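Local coordinates for protein putative fumarylpyruvate hydrolase (Burkholderia cenocepacia, PDB 4MAQ) that probably acts as an enzyme of the fumarylacetoacetate hydrolase (FAH) family, built as a beta-rich dimer, at residues A29-R34 / V92-K97; F62-D67 / D143-V148; V76-P79 / D84-H87; D220-G225 / A230-V235. All blocks are in the same frame, centred on the assembly; numbering follows the deposited sequence. Where two conformers were deposited one is given.

Interaction 1: A29-R34 / V92-K97; sequences ARFPVR and VVAIGK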
loop_
_atom_site.group_PDB
_atom_site.type_symbol
_atom_site.label_atom_id
_atom_site.label_comp_id
_atom_site.label_asym_id
_atom_site.label_seq_id
_atom_site.Cartn_x
_atom_site.Cartn_y
_atom_site.Cartn_z
ATOM N N ALA B 29 -7.401 -7.319 -23.445
ATOM C CA ALA B 29 -6.753 -7.785 -22.230
ATOM C C ALA B 29 -6.325 -6.576 -21.405
ATOM O O ALA B 29 -6.173 -5.462 -21.930
ATOM C CB ALA B 29 -5.566 -8.684 -22.547
ATOM N N ARG B 30 -6.130 -6.803 -20.111
ATOM C CA ARG B 30 -5.802 -5.714 -19.199
ATOM C C ARG B 30 -4.493 -5.995 -18.474
ATOM O O ARG B 30 -3.928 -7.086 -18.583
ATOM C CB ARG B 30 -6.940 -5.485 -18.212
ATOM C CG ARG B 30 -8.211 -5.019 -18.896
ATOM C CD ARG B 30 -9.359 -4.852 -17.924
ATOM N NE ARG B 30 -9.181 -3.751 -16.975
ATOM C CZ ARG B 30 -9.497 -2.482 -17.224
ATOM N NH1 ARG B 30 -9.967 -2.120 -18.431
ATOM N NH2 ARG B 30 -9.342 -1.571 -16.263
ATOM N N PHE B 31 -4.011 -5.002 -17.735
ATOM C CA PHE B 31 -2.774 -5.132 -16.990
ATOM C C PHE B 31 -3.109 -5.205 -15.490
ATOM O O PHE B 31 -3.584 -4.231 -14.923
ATOM C CB PHE B 31 -1.861 -3.931 -17.281
ATOM C CG PHE B 31 -0.520 -4.020 -16.603
ATOM C CD1 PHE B 31 -0.333 -3.520 -15.308
ATOM C CD2 PHE B 31 0.558 -4.619 -17.266
ATOM C CE1 PHE B 31 0.900 -3.620 -14.677
ATOM C CE2 PHE B 31 1.793 -4.725 -16.640
ATOM C CZ PHE B 31 1.966 -4.218 -15.355
ATOM N N PRO B 32 -2.874 -6.369 -14.854
ATOM C CA PRO B 32 -3.216 -6.546 -13.440
ATOM C C PRO B 32 -2.174 -5.852 -12.554
ATOM O O PRO B 32 -0.977 -6.077 -12.728
ATOM C CB PRO B 32 -3.183 -8.082 -13.273
ATOM C CG PRO B 32 -2.119 -8.521 -14.224
ATOM C CD PRO B 32 -2.183 -7.558 -15.405
ATOM N N VAL B 33 -2.631 -5.016 -11.632
ATOM C CA VAL B 33 -1.734 -4.216 -10.803
ATOM C C VAL B 33 -1.373 -4.973 -9.534
ATOM O O VAL B 33 -2.267 -5.488 -8.837
ATOM C CB VAL B 33 -2.362 -2.844 -10.453
ATOM C CG1 VAL B 33 -1.396 -2.011 -9.599
ATOM C CG2 VAL B 33 -2.721 -2.070 -11.712
ATOM N N ARG B 34 -0.072 -4.973 -9.230
ATOM C CA ARG B 34 0.480 -5.668 -8.072
ATOM C C ARG B 34 0.716 -4.613 -6.966
ATOM O O ARG B 34 -0.150 -4.422 -6.101
ATOM C CB ARG B 34 1.721 -6.489 -8.498
ATOM C CG ARG B 34 2.097 -7.629 -7.565
ATOM C CD ARG B 34 2.664 -7.216 -6.210
ATOM N NE ARG B 34 3.971 -6.557 -6.353
ATOM C CZ ARG B 34 5.026 -6.756 -5.567
ATOM N NH1 ARG B 34 6.170 -6.108 -5.817
ATOM N NH2 ARG B 34 4.965 -7.637 -4.550
ATOM N N VAL B 92 4.232 6.769 -16.130
ATOM C CA VAL B 92 4.033 5.540 -15.359
ATOM C C VAL B 92 4.654 4.358 -16.118
ATOM O O VAL B 92 4.430 4.176 -17.325
ATOM C CB VAL B 92 2.539 5.280 -15.123
ATOM C CG1 VAL B 92 2.315 3.922 -14.446
ATOM C CG2 VAL B 92 1.950 6.385 -14.244
ATOM N N VAL B 93 5.524 3.611 -15.433
ATOM C CA VAL B 93 6.187 2.436 -15.998
ATOM C C VAL B 93 5.546 1.171 -15.466
ATOM O O VAL B 93 5.356 1.031 -14.255
ATOM C CB VAL B 93 7.687 2.460 -15.615
ATOM C CG1 VAL B 93 8.383 1.309 -16.300
ATOM C CG2 VAL B 93 8.330 3.787 -16.027
ATOM N N ALA B 94 5.163 0.276 -16.373
ATOM C CA ALA B 94 4.507 -0.988 -15.999
ATOM C C ALA B 94 5.494 -2.134 -16.133
ATOM O O ALA B 94 6.089 -2.304 -17.194
ATOM C CB ALA B 94 3.289 -1.223 -16.894
ATOM N N ILE B 95 5.654 -2.923 -15.065
ATOM C CA ILE B 95 6.669 -3.983 -15.024
ATOM C C ILE B 95 6.090 -5.316 -15.507
ATOM O O ILE B 95 4.987 -5.705 -15.118
ATOM C CB ILE B 95 7.190 -4.115 -13.577
ATOM C CG1 ILE B 95 7.808 -2.778 -13.127
ATOM C CG2 ILE B 95 8.157 -5.299 -13.393
ATOM C CD1 ILE B 95 9.003 -2.308 -13.969
ATOM N N GLY B 96 6.863 -6.038 -16.313
ATOM C CA GLY B 96 6.421 -7.341 -16.818
ATOM C C GLY B 96 7.269 -8.535 -16.393
ATOM O O GLY B 96 6.938 -9.670 -16.730
ATOM N N LYS B 97 8.308 -8.313 -15.585
ATOM C CA LYS B 97 9.206 -9.400 -15.194
ATOM C C LYS B 97 9.721 -9.164 -13.796
ATOM O O LYS B 97 10.240 -8.081 -13.489
ATOM C CB LYS B 97 10.393 -9.515 -16.183
ATOM C CG LYS B 97 11.391 -10.624 -15.887
ATOM C CD LYS B 97 12.376 -10.774 -17.033
ATOM C CE LYS B 97 13.239 -9.539 -17.247
ATOM N NZ LYS B 97 14.309 -9.815 -18.240
#
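The ring of Phe31 meets strand 85-95 in two ways: one face takes the methyl of Ala94, and the edge takes the carbonyl oxygen of Ile95. Ala94 CB stands 4.0 Å from the centroid of the Phe31 ring, 25° off the normal, a CH-pi contact displaced toward the rim. The far end of the ring does the touching, with CZ of Phe31 3.6 Å from Ala94 CB. That same CZ lies 3.4 Å from Ile95 O, which sits in the plane of the ring, so the polarised C-H rim faces the oxygen while the pi cloud faces the methyl. A chi1 of -177° sets CG of Phe31 opposite the backbone N and carries the ring across a wide gap, for the CA atoms of Phe31 and Ala94 are 8.4 Å apart. The backbones exchange no hydrogen bonds; one aromatic side chain bridges them. Leu204 of strand 204-206 and Leu151 of strand 146-153 both pack against Phe31 and Ala94, while Ile14 of the second subunit touches Phe31 and Pro32. The short hairpin strand 30-32, paired with 21-23, is thus tied by Phe31 to the large mixed sheet beside the dimer interface.

Interaction 2: F62-D67 / D143-V148; sequences FTKPAD and DASGPV. With EDO (1,2-ethanediol), chain C.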
loop_
_atom_site.group_PDB
_atom_site.type_symbol
_atom_site.label_atom_id
_atom_site.label_comp_id
_atom_site.label_asym_id
_atom_site.label_seq_id
_atom_site.Cartn_x
_atom_site.Cartn_y
_atom_site.Cartn_z
ATOM N N PHE B 62 7.295 6.672 -2.033
ATOM C CA PHE B 62 6.097 6.286 -1.322
ATOM C C PHE B 62 5.329 5.341 -2.239
ATOM O O PHE B 62 5.806 5.017 -3.319
ATOM C CB PHE B 62 5.295 7.524 -0.893
ATOM C CG PHE B 62 4.908 8.425 -2.030
ATOM C CD1 PHE B 62 5.787 9.420 -2.464
ATOM C CD2 PHE B 62 3.669 8.278 -2.669
ATOM C CE1 PHE B 62 5.430 10.239 -3.530
ATOM C CE2 PHE B 62 3.320 9.095 -3.715
ATOM C CZ PHE B 62 4.184 10.077 -4.135
ATOM N N THR B 63 4.182 4.848 -1.787
ATOM C CA THR B 63 3.387 3.903 -2.574
ATOM C C THR B 63 1.929 4.346 -2.587
ATOM O O THR B 63 1.549 5.235 -1.856
ATOM C CB THR B 63 3.523 2.470 -2.009
ATOM O OG1 THR B 63 3.043 2.464 -0.663
ATOM C CG2 THR B 63 4.986 1.997 -1.996
ATOM N N LYS B 64 1.141 3.715 -3.451
ATOM C CA LYS B 64 -0.303 3.810 -3.419
ATOM C C LYS B 64 -0.836 2.378 -3.459
ATOM O O LYS B 64 -0.174 1.494 -4.009
ATOM C CB LYS B 64 -0.848 4.572 -4.633
ATOM C CG LYS B 64 -0.426 6.044 -4.674
ATOM C CD LYS B 64 -0.974 6.726 -5.940
ATOM C CE LYS B 64 -0.428 8.152 -6.101
ATOM N NZ LYS B 64 -1.137 9.156 -5.259
ATOM N N PRO B 65 -2.051 2.142 -2.925
ATOM C CA PRO B 65 -2.605 0.802 -3.046
ATOM C C PRO B 65 -2.972 0.513 -4.504
ATOM O O PRO B 65 -3.294 1.425 -5.271
ATOM C CB PRO B 65 -3.841 0.839 -2.136
ATOM C CG PRO B 65 -4.235 2.292 -2.101
ATOM C CD PRO B 65 -2.936 3.055 -2.178
ATOM N N ALA B 66 -2.913 -0.756 -4.880
ATOM C CA ALA B 66 -3.190 -1.168 -6.252
ATOM C C ALA B 66 -4.547 -0.652 -6.731
ATOM O O ALA B 66 -4.678 -0.223 -7.873
ATOM C CB ALA B 66 -3.119 -2.680 -6.372
ATOM N N ASP B 67 -5.549 -0.653 -5.842
ATOM C CA ASP B 67 -6.882 -0.250 -6.254
ATOM C C ASP B 67 -7.121 1.257 -6.200
ATOM O O ASP B 67 -8.233 1.695 -6.476
ATOM C CB ASP B 67 -7.967 -1.033 -5.518
ATOM C CG ASP B 67 -8.075 -0.642 -4.066
ATOM O OD1 ASP B 67 -7.037 -0.584 -3.376
ATOM O OD2 ASP B 67 -9.207 -0.400 -3.611
ATOM N N ASP B 143 -8.488 7.023 -1.927
ATOM C CA ASP B 143 -9.250 6.479 -3.055
ATOM C C ASP B 143 -9.051 7.284 -4.318
ATOM O O ASP B 143 -9.066 8.524 -4.270
ATOM C CB ASP B 143 -10.742 6.429 -2.732
ATOM C CG ASP B 143 -11.065 5.477 -1.604
ATOM O OD1 ASP B 143 -10.263 4.548 -1.334
ATOM O OD2 ASP B 143 -12.137 5.640 -0.985
ATOM N N ALA B 144 -8.888 6.593 -5.446
ATOM C CA ALA B 144 -8.763 7.271 -6.750
ATOM C C ALA B 144 -7.617 8.284 -6.731
ATOM O O ALA B 144 -7.666 9.308 -7.435
ATOM C CB ALA B 144 -10.084 7.932 -7.196
ATOM N N SER B 145 -6.548 7.959 -6.005
ATOM C CA SER B 145 -5.396 8.851 -5.908
ATOM C C SER B 145 -4.364 8.661 -7.019
ATOM O O SER B 145 -3.381 9.388 -7.061
ATOM C CB SER B 145 -4.738 8.690 -4.534
ATOM O OG SER B 145 -4.250 7.360 -4.346
ATOM N N GLY B 146 -4.590 7.702 -7.916
ATOM C CA GLY B 146 -3.658 7.491 -9.027
ATOM C C GLY B 146 -4.352 7.213 -10.350
ATOM O O GLY B 146 -4.254 6.096 -10.890
ATOM N N PRO B 147 -5.034 8.245 -10.901
ATOM C CA PRO B 147 -5.572 8.037 -12.241
ATOM C C PRO B 147 -4.452 7.753 -13.257
ATOM O O PRO B 147 -3.421 8.427 -13.241
ATOM C CB PRO B 147 -6.277 9.373 -12.586
ATOM C CG PRO B 147 -6.239 10.196 -11.364
ATOM C CD PRO B 147 -5.339 9.583 -10.355
ATOM N N VAL B 148 -4.655 6.755 -14.118
ATOM C CA VAL B 148 -3.671 6.355 -15.133
ATOM C C VAL B 148 -4.414 6.134 -16.459
ATOM O O VAL B 148 -5.542 5.609 -16.469
ATOM C CB VAL B 148 -2.889 5.067 -14.707
ATOM C CG1 VAL B 148 -1.862 4.636 -15.754
ATOM C CG2 VAL B 148 -2.186 5.247 -13.361
HETATM C C1 EDO C . 0.222 0.805 -0.563
HETATM O O1 EDO C . 0.106 2.224 -0.427
HETATM C C2 EDO C . -0.075 0.041 0.713
HETATM O O2 EDO C . 0.925 0.258 1.720
HETATM O O HOH W 1 -9.542 3.804 -5.191
#
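Lys64 reaches over to Ser145 and ends at its backbone carbonyl, NZ to O 2.9 Å. The approach is from above the carbonyl plane, 53° out of it, so the ammonium does not use a lone pair directly. CG, CD and CE run out extended, and the last torsion (chi4 -80°) bends NZ onto the oxygen. This is the close-packed half of the contact: CD of Lys64 passes 3.7 Å from Ser145 OG and 4.2 Å from Gly146 CA. The hydroxyl of Ser145 turns instead to the carbonyl of Phe142.

The other half is looser and joined through water. One water donates to Asp67 O at 2.8 Å and accepts from Ala144 N at 2.9 Å, filling in where the segments make no direct bond. Along strand 61-64, a 1,2-ethanediol donates from O1 to Thr63 OG1, 3.0 Å away, and is also hydrogen-bonded to Thr63 OG1 of the second subunit, which places it at the dimer interface; the molecule probably came from the crystallisation liquor.

Lys64 NZ also makes a salt bridge to Asp119 and a hydrogen bond to the carbonyl of Lys140. One carboxylate and two carbonyl oxygens thus grip NZ and fix its position in a buried place. Asp67 and Asp143, like charges, are both paired with Arg35 of the second subunit, which probably offsets their mutual repulsion.

Interaction 3: V76-P79 / D84-H87; sequences VAYP and DLHH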
loop_
_atom_site.group_PDB
_atom_site.type_symbol
_atom_site.label_atom_id
_atom_site.label_comp_id
_atom_site.label_asym_id
_atom_site.label_seq_id
_atom_site.Cartn_x
_atom_site.Cartn_y
_atom_site.Cartn_z
ATOM N N VAL B 76 -13.123 11.694 -11.814
ATOM C CA VAL B 76 -12.212 11.200 -10.785
ATOM C C VAL B 76 -12.721 11.852 -9.501
ATOM O O VAL B 76 -12.767 13.073 -9.397
ATOM C CB VAL B 76 -10.737 11.556 -11.077
ATOM C CG1 VAL B 76 -9.859 11.269 -9.856
ATOM C CG2 VAL B 76 -10.220 10.790 -12.303
ATOM N N ALA B 77 -13.088 11.041 -8.517
ATOM C CA ALA B 77 -13.731 11.591 -7.322
ATOM C C ALA B 77 -12.822 12.544 -6.537
ATOM O O ALA B 77 -11.621 12.319 -6.413
ATOM C CB ALA B 77 -14.196 10.466 -6.416
ATOM N N TYR B 78 -13.412 13.593 -5.979
ATOM C CA TYR B 78 -12.702 14.465 -5.047
ATOM C C TYR B 78 -12.803 13.798 -3.660
ATOM O O TYR B 78 -13.914 13.502 -3.209
ATOM C CB TYR B 78 -13.359 15.856 -5.049
ATOM C CG TYR B 78 -12.570 16.938 -4.352
ATOM C CD1 TYR B 78 -12.642 17.104 -2.975
ATOM C CD2 TYR B 78 -11.757 17.817 -5.089
ATOM C CE1 TYR B 78 -11.910 18.091 -2.334
ATOM C CE2 TYR B 78 -11.025 18.808 -4.457
ATOM C CZ TYR B 78 -11.115 18.945 -3.074
ATOM O OH TYR B 78 -10.395 19.918 -2.397
ATOM N N PRO B 79 -11.661 13.506 -3.009
ATOM C CA PRO B 79 -11.677 12.687 -1.790
ATOM C C PRO B 79 -12.190 13.483 -0.574
ATOM O O PRO B 79 -12.189 14.714 -0.605
ATOM C CB PRO B 79 -10.186 12.327 -1.607
ATOM C CG PRO B 79 -9.473 13.528 -2.150
ATOM C CD PRO B 79 -10.299 13.953 -3.349
ATOM N N ASP B 84 -7.540 20.712 -0.227
ATOM C CA ASP B 84 -6.336 21.072 -0.995
ATOM C C ASP B 84 -5.761 19.863 -1.760
ATOM O O ASP B 84 -4.747 19.282 -1.376
ATOM C CB ASP B 84 -5.289 21.718 -0.061
ATOM C CG ASP B 84 -4.169 22.433 -0.810
ATOM O OD1 ASP B 84 -4.367 22.835 -1.976
ATOM O OD2 ASP B 84 -3.091 22.602 -0.211
ATOM N N LEU B 85 -6.446 19.495 -2.840
ATOM C CA LEU B 85 -6.070 18.356 -3.698
ATOM C C LEU B 85 -5.077 18.834 -4.732
ATOM O O LEU B 85 -5.390 19.756 -5.486
ATOM C CB LEU B 85 -7.305 17.814 -4.388
ATOM C CG LEU B 85 -7.123 16.552 -5.225
ATOM C CD1 LEU B 85 -6.827 15.331 -4.371
ATOM C CD2 LEU B 85 -8.414 16.345 -5.988
ATOM N N HIS B 86 -3.884 18.235 -4.767
ATOM C CA HIS B 86 -2.889 18.655 -5.752
ATOM C C HIS B 86 -2.669 17.629 -6.846
ATOM O O HIS B 86 -2.853 16.426 -6.615
ATOM C CB HIS B 86 -1.563 18.986 -5.072
ATOM C CG HIS B 86 -1.585 20.333 -4.417
ATOM N ND1 HIS B 86 -0.472 21.136 -4.312
ATOM C CD2 HIS B 86 -2.607 21.032 -3.864
ATOM C CE1 HIS B 86 -0.800 22.259 -3.697
ATOM N NE2 HIS B 86 -2.092 22.225 -3.424
ATOM N N HIS B 87 -2.233 18.109 -8.014
ATOM C CA HIS B 87 -1.885 17.253 -9.158
ATOM C C HIS B 87 -0.387 17.219 -9.387
ATOM O O HIS B 87 0.291 18.233 -9.228
ATOM C CB HIS B 87 -2.538 17.775 -10.460
ATOM C CG HIS B 87 -2.196 19.207 -10.796
ATOM N ND1 HIS B 87 -0.979 19.588 -11.336
ATOM C CD2 HIS B 87 -2.910 20.351 -10.648
ATOM C CE1 HIS B 87 -0.980 20.902 -11.530
ATOM N NE2 HIS B 87 -2.130 21.389 -11.092
HETATM O O HOH W 2 -8.584 21.326 -3.735
#
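Between Tyr78 and Leu85 the two backbones stand 7.8 Å apart at their CA atoms and share no hydrogen bond, the chain having turned back within a few residues from the loop after strand 75-76 into strand 85-95. Leu85 fills the gap, its two methyls parted between two partners. CD2 of Leu85 lies 3.8 Å from CD2 of Tyr78, approaching the ring obliquely, while CD1 of Leu85 rests 3.9 Å from CD of Pro79. The leucine and tyrosine side chains run past one another head to tail, which also brings Leu85 CB to within 3.9 Å of Tyr78 CE2. Tyr78 has chi1 at -168°, CG trans to the backbone N, and this extended pose carries its hydroxyl along toward the start of the strand. There a water in the plane of the ring bridges the two segments, 2.7 Å from Tyr78 OH and accepting from Leu85 N at 3.0 Å. Where the strand begins, His86 NE2 makes a weak hydrogen bond back to Asp84 OD1, 2.8 Å away.

Around this apolar patch, Phe142 touches both Pro79 and Leu85, and Pro218 packs on Tyr78. The strand entered at Leu85 is flanked by 214-216 and 111-122, helix 123-132 touches Asp84 and His86, and Val76 pairs with Val235, so the turn spans the two larger sheets.

Interaction 4: D220-G225 / A230-V235; sequences DRVTGG and ATFEFV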
loop_
_atom_site.group_PDB
_atom_site.type_symbol
_atom_site.label_atom_id
_atom_site.label_comp_id
_atom_site.label_asym_id
_atom_site.label_seq_id
_atom_site.Cartn_x
_atom_site.Cartn_y
_atom_site.Cartn_z
ATOM N N ASP B 220 -12.999 20.707 -11.942
ATOM C CA ASP B 220 -11.948 21.060 -12.900
ATOM C C ASP B 220 -11.821 20.001 -13.999
ATOM O O ASP B 220 -11.942 18.787 -13.726
ATOM C CB ASP B 220 -10.598 21.219 -12.203
ATOM C CG ASP B 220 -10.400 22.587 -11.577
ATOM O OD1 ASP B 220 -11.237 23.492 -11.781
ATOM O OD2 ASP B 220 -9.380 22.745 -10.869
ATOM N N ARG B 221 -11.528 20.453 -15.219
ATOM C CA ARG B 221 -11.220 19.566 -16.353
ATOM C C ARG B 221 -9.688 19.435 -16.469
ATOM O O ARG B 221 -8.994 20.419 -16.759
ATOM C CB ARG B 221 -11.816 20.098 -17.672
ATOM C CG ARG B 221 -11.511 19.210 -18.894
ATOM C CD ARG B 221 -12.160 19.733 -20.193
ATOM N NE ARG B 221 -13.594 19.910 -19.920
ATOM C CZ ARG B 221 -14.508 18.933 -19.916
ATOM N NH1 ARG B 221 -14.219 17.714 -20.372
ATOM N NH2 ARG B 221 -15.730 19.189 -19.452
ATOM N N VAL B 222 -9.173 18.232 -16.214
ATOM C CA VAL B 222 -7.731 17.996 -16.220
ATOM C C VAL B 222 -7.371 17.276 -17.503
ATOM O O VAL B 222 -7.973 16.250 -17.842
ATOM C CB VAL B 222 -7.321 17.147 -15.000
ATOM C CG1 VAL B 222 -5.792 17.082 -14.885
ATOM C CG2 VAL B 222 -7.960 17.714 -13.732
ATOM N N THR B 223 -6.421 17.842 -18.234
ATOM C CA THR B 223 -5.857 17.194 -19.411
ATOM C C THR B 223 -4.359 17.070 -19.227
ATOM O O THR B 223 -3.762 17.755 -18.384
ATOM C CB THR B 223 -6.154 18.005 -20.692
ATOM O OG1 THR B 223 -5.772 19.372 -20.479
ATOM C CG2 THR B 223 -7.639 17.928 -21.055
ATOM N N GLY B 224 -3.750 16.181 -19.996
ATOM C CA GLY B 224 -2.298 16.049 -19.937
ATOM C C GLY B 224 -1.830 14.921 -20.801
ATOM O O GLY B 224 -2.628 14.272 -21.511
ATOM N N GLY B 225 -0.525 14.676 -20.747
ATOM C CA GLY B 225 0.037 13.662 -21.604
ATOM C C GLY B 225 1.529 13.569 -21.556
ATOM O O GLY B 225 2.203 14.401 -20.929
ATOM N N ALA B 230 0.530 8.736 -24.246
ATOM C CA ALA B 230 -0.926 8.884 -24.093
ATOM C C ALA B 230 -1.254 10.324 -23.795
ATOM O O ALA B 230 -0.396 11.080 -23.320
ATOM C CB ALA B 230 -1.429 8.003 -22.957
ATOM N N THR B 231 -2.497 10.706 -24.065
ATOM C CA THR B 231 -3.064 11.915 -23.486
ATOM C C THR B 231 -4.300 11.501 -22.718
ATOM O O THR B 231 -4.789 10.377 -22.874
ATOM C CB THR B 231 -3.421 12.976 -24.552
ATOM O OG1 THR B 231 -4.398 12.430 -25.449
ATOM C CG2 THR B 231 -2.171 13.399 -25.322
ATOM N N PHE B 232 -4.813 12.401 -21.896
ATOM C CA PHE B 232 -6.007 12.116 -21.125
ATOM C C PHE B 232 -6.827 13.380 -20.920
ATOM O O PHE B 232 -6.324 14.531 -21.068
ATOM C CB PHE B 232 -5.690 11.485 -19.756
ATOM C CG PHE B 232 -4.979 12.406 -18.823
ATOM C CD1 PHE B 232 -5.672 13.318 -18.039
ATOM C CD2 PHE B 232 -3.582 12.355 -18.704
ATOM C CE1 PHE B 232 -5.000 14.182 -17.170
ATOM C CE2 PHE B 232 -2.905 13.220 -17.840
ATOM C CZ PHE B 232 -3.620 14.142 -17.079
ATOM N N GLU B 233 -8.085 13.143 -20.551
ATOM C CA GLU B 233 -9.021 14.209 -20.177
ATOM C C GLU B 233 -10.000 13.626 -19.161
ATOM O O GLU B 233 -10.606 12.602 -19.423
ATOM C CB GLU B 233 -9.750 14.721 -21.420
ATOM C CG GLU B 233 -10.835 15.782 -21.149
ATOM C CD GLU B 233 -11.232 16.573 -22.387
ATOM O OE1 GLU B 233 -10.452 16.612 -23.388
ATOM O OE2 GLU B 233 -12.328 17.175 -22.378
ATOM N N PHE B 234 -10.118 14.251 -17.994
ATOM C CA PHE B 234 -11.118 13.823 -16.995
ATOM C C PHE B 234 -11.606 15.020 -16.214
ATOM O O PHE B 234 -11.009 16.107 -16.279
ATOM C CB PHE B 234 -10.579 12.700 -16.066
ATOM C CG PHE B 234 -9.437 13.097 -15.141
ATOM C CD1 PHE B 234 -9.670 13.789 -13.957
ATOM C CD2 PHE B 234 -8.124 12.692 -15.412
ATOM C CE1 PHE B 234 -8.622 14.094 -13.084
ATOM C CE2 PHE B 234 -7.077 12.985 -14.538
ATOM C CZ PHE B 234 -7.318 13.704 -13.378
ATOM N N VAL B 235 -12.720 14.837 -15.512
ATOM C CA VAL B 235 -13.310 15.893 -14.714
ATOM C C VAL B 235 -13.230 15.493 -13.236
ATOM O O VAL B 235 -13.552 14.358 -12.872
ATOM C CB VAL B 235 -14.785 16.158 -15.149
ATOM C CG1 VAL B 235 -15.464 17.169 -14.245
ATOM C CG2 VAL B 235 -14.821 16.648 -16.594
#
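Val222 and Phe234 rise together from one face of the hairpin, the valine over the face of the ring: Val222 CB makes a CH-pi contact 4.0 Å from the Phe234 centroid, 19° off the normal. Phe232 follows on the same face, its ring laid over the backbone of the opposite strand: Gly224 N is over the ring centre, and Gly224 CA makes a CH-pi contact 4.0 Å from the Phe232 centroid. A chi1 of 67° folds the Phe232 ring back over the neighbouring strand, flat against Gly224. Val222 CG1 meets its edge, 3.8 Å from Phe232 CE1, so the valine touches one aromatic at its face and the other at its edge.

The other face is mostly polar, with Arg221, Thr223, Thr231 and Glu233 beside Val235. Arg221 NH1 and Glu233 OE2 form a salt bridge at 2.8 Å in which OE2 offers its anti lone pair, somewhat out of the guanidinium plane; the guanidinium and carboxylate planes stand 75° apart. Val235 CG2 covers one face of the same guanidinium, 3.9 Å from Arg221 NH2. Beneath, the antiparallel strands are laced by paired bonds, Val222 with Phe234 and Gly224 with Phe232.

Within the five-stranded mixed sheet, strand 164-169 flanks 221-226 and 75-76 flanks 230-236. Phe232 packs on Val116 and Val118 of strand 111-122 and on Thr149 of 146-153, joining this sheet to the larger one.

Overall arrangement
Interactions 1, 2 and 3 are buried side-chain bridges between backbones that do not bond each other, whereas interaction 4 is a true strand pair with one buried aromatic face and one largely exposed face carrying a salt bridge. Interactions 1 and 3 both use strand 85-95, on opposite sides of the chain's centre, and both are mainly apolar. Interaction 2, nearest that centre, is built on a buried charge. Interactions 1 and 2 meet where Ala66 packs on Val33, and both reach the second subunit; 3 and 4 touch no other chain. Val76 links 3 to its neighbours, packing on Ala144 and Pro147 of 2 and Phe234 of 4, and Pro147 itself touches Phe234.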